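Local coordinates for protein gamma-glutamyltranspeptidase (Streptomyces lincolnensis, PDB 6J3A) that is an LmbA-like homologue of gamma-glutamyltranspeptidase, of the N-terminal nucleophile hydrolase clan, whose own reaction is probably related to that of the family, at residues A[457-462]-A[479-484]. Numbering follows the deposited sequence.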
loop_
_atom_site.group_PDB
_atom_site.type_symbol
_atom_site.label_atom_id
_atom_site.label_comp_id
_atom_site.label_asym_id
_atom_site.label_seq_id
_atom_site.Cartn_x
_atom_site.Cartn_y
_atom_site.Cartn_z
ATOM N N GLY A 457 27.122 -0.795 -16.693
ATOM C CA GLY A 457 26.245 0.348 -16.912
ATOM C C GLY A 457 26.450 1.012 -18.255
ATOM O O GLY A 457 27.207 0.520 -19.085
ATOM N N THR A 458 25.755 2.125 -18.465
ATOM C CA THR A 458 25.811 2.866 -19.724
ATOM C C THR A 458 25.714 4.386 -19.531
ATOM O O THR A 458 25.164 5.090 -20.391
ATOM C CB THR A 458 24.661 2.436 -20.648
ATOM O OG1 THR A 458 23.410 2.644 -19.980
ATOM C CG2 THR A 458 24.801 0.962 -21.058
ATOM N N ARG A 459 26.254 4.899 -18.423
ATOM C CA ARG A 459 26.022 6.309 -18.058
ATOM C C ARG A 459 26.885 7.297 -18.840
ATOM O O ARG A 459 26.492 8.452 -19.008
ATOM C CB ARG A 459 26.185 6.533 -16.555
ATOM C CG ARG A 459 25.544 7.810 -15.994
ATOM C CD ARG A 459 24.028 7.865 -16.119
ATOM N NE ARG A 459 23.390 6.713 -15.488
ATOM C CZ ARG A 459 22.083 6.490 -15.425
ATOM N NH1 ARG A 459 21.216 7.342 -15.961
ATOM N NH2 ARG A 459 21.639 5.388 -14.827
ATOM N N LEU A 460 28.031 6.850 -19.352
ATOM C CA LEU A 460 28.855 7.705 -20.233
ATOM C C LEU A 460 28.121 8.167 -21.490
ATOM O O LEU A 460 28.565 9.102 -22.151
ATOM C CB LEU A 460 30.172 7.024 -20.620
ATOM C CG LEU A 460 31.066 6.613 -19.447
ATOM C CD1 LEU A 460 32.345 5.959 -19.933
ATOM C CD2 LEU A 460 31.413 7.808 -18.585
ATOM N N GLN A 461 26.992 7.539 -21.804
ATOM C CA GLN A 461 26.147 7.980 -22.911
ATOM C C GLN A 461 25.686 9.425 -22.825
ATOM O O GLN A 461 25.334 10.018 -23.838
ATOM C CB GLN A 461 24.948 7.046 -23.095
ATOM C CG GLN A 461 23.749 7.307 -22.207
ATOM C CD GLN A 461 22.631 6.346 -22.518
ATOM O OE1 GLN A 461 21.855 6.559 -23.456
ATOM N NE2 GLN A 461 22.548 5.266 -21.749
ATOM N N MET A 462 25.680 9.972 -21.613
ATOM C CA MET A 462 25.214 11.326 -21.354
ATOM C C MET A 462 26.264 12.422 -21.544
ATOM O O MET A 462 25.917 13.602 -21.582
ATOM C CB MET A 462 24.643 11.377 -19.939
ATOM C CG MET A 462 23.615 10.278 -19.680
ATOM S SD MET A 462 22.510 10.631 -18.309
ATOM C CE MET A 462 21.258 9.406 -18.625
ATOM N N PRO A 479 30.004 11.466 -15.653
ATOM C CA PRO A 479 29.108 12.044 -16.635
ATOM C C PRO A 479 28.023 12.857 -15.933
ATOM O O PRO A 479 27.757 12.682 -14.727
ATOM C CB PRO A 479 28.498 10.818 -17.315
ATOM C CG PRO A 479 28.526 9.766 -16.268
ATOM C CD PRO A 479 29.734 10.035 -15.426
ATOM N N ARG A 480 27.403 13.736 -16.699
ATOM C CA ARG A 480 26.310 14.537 -16.197
ATOM C C ARG A 480 25.077 13.651 -16.050
ATOM O O ARG A 480 24.401 13.345 -17.030
ATOM C CB ARG A 480 26.053 15.701 -17.138
ATOM C CG ARG A 480 25.266 16.828 -16.518
ATOM C CD ARG A 480 23.907 16.914 -17.153
ATOM N NE ARG A 480 23.973 17.501 -18.487
ATOM C CZ ARG A 480 23.169 17.199 -19.507
ATOM N NH1 ARG A 480 23.338 17.830 -20.665
ATOM N NH2 ARG A 480 22.214 16.264 -19.400
ATOM N N THR A 481 24.787 13.253 -14.813
ATOM C CA THR A 481 23.852 12.146 -14.537
ATOM C C THR A 481 22.433 12.649 -14.244
ATOM O O THR A 481 22.262 13.692 -13.596
ATOM C CB THR A 481 24.398 11.238 -13.404
ATOM O OG1 THR A 481 23.631 10.035 -13.327
ATOM C CG2 THR A 481 24.411 11.924 -12.044
ATOM N N THR A 482 21.426 11.921 -14.742
ATOM C CA THR A 482 20.010 12.295 -14.525
ATOM C C THR A 482 19.491 11.992 -13.109
ATOM O O THR A 482 18.463 12.525 -12.696
ATOM C CB THR A 482 19.066 11.627 -15.540
ATOM O OG1 THR A 482 19.381 10.234 -15.651
ATOM C CG2 THR A 482 19.190 12.303 -16.892
ATOM N N LEU A 483 20.227 11.156 -12.380
ATOM C CA LEU A 483 19.830 10.658 -11.068
ATOM C C LEU A 483 19.870 11.776 -10.041
ATOM O O LEU A 483 20.919 12.373 -9.811
ATOM C CB LEU A 483 20.764 9.525 -10.639
ATOM C CG LEU A 483 21.038 8.448 -11.708
ATOM C CD1 LEU A 483 21.803 7.292 -11.082
ATOM C CD2 LEU A 483 19.768 7.979 -12.428
ATOM N N THR A 484 18.728 12.031 -9.407
ATOM C CA THR A 484 18.556 13.228 -8.621
ATOM C C THR A 484 17.521 13.084 -7.504
ATOM O O THR A 484 16.374 13.531 -7.634
ATOM C CB THR A 484 18.248 14.438 -9.528
ATOM O OG1 THR A 484 18.007 15.582 -8.709
ATOM C CG2 THR A 484 17.052 14.184 -10.462
#
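The Arg459 guanidinium has the side chain of Leu483 over one face: CG of Leu483 stands 4.2 Å above the plane over its centre, and CD2 of Leu483 lies 3.9 Å from Arg459 NH1. The Thr481 and Thr482 hydroxyls approach this group obliquely, and the geometry between Arg459 NH1 and Thr482 OG1, 3.4 Å apart, is too poor for a hydrogen bond. Arg459 is held from outside the two segments, by a salt bridge from its NE to Glu60 and a hydrogen bond from its NH2 to Ser439. With CG anti to the backbone N (chi1 -161°), Arg459 CG meets Pro479 CG at 3.6 Å. An alanine at Arg459 would probably leave Glu60 without this salt-bridge partner, Ser439 without its bond to NH2, and Leu483 without the flat group it covers. Met462 runs extended beyond CG, its SD 3.5 Å from Arg480 O and its CE 3.6 Å from Thr482 OG1, the Met462 and Thr482 side chains crossing at about a right angle. Thr481 OG1 is hydrogen-bonded to Gln78, whereas Arg480 is salt-bridged to Glu317 in helix 299-319. Both segments belong to the long connection between strands 454-455 and 486-490, so this buried contact folds a 3-10 turn, 459-462, against a later part of the same loop, whose Leu483 also touches Gln506 of helix 506-519.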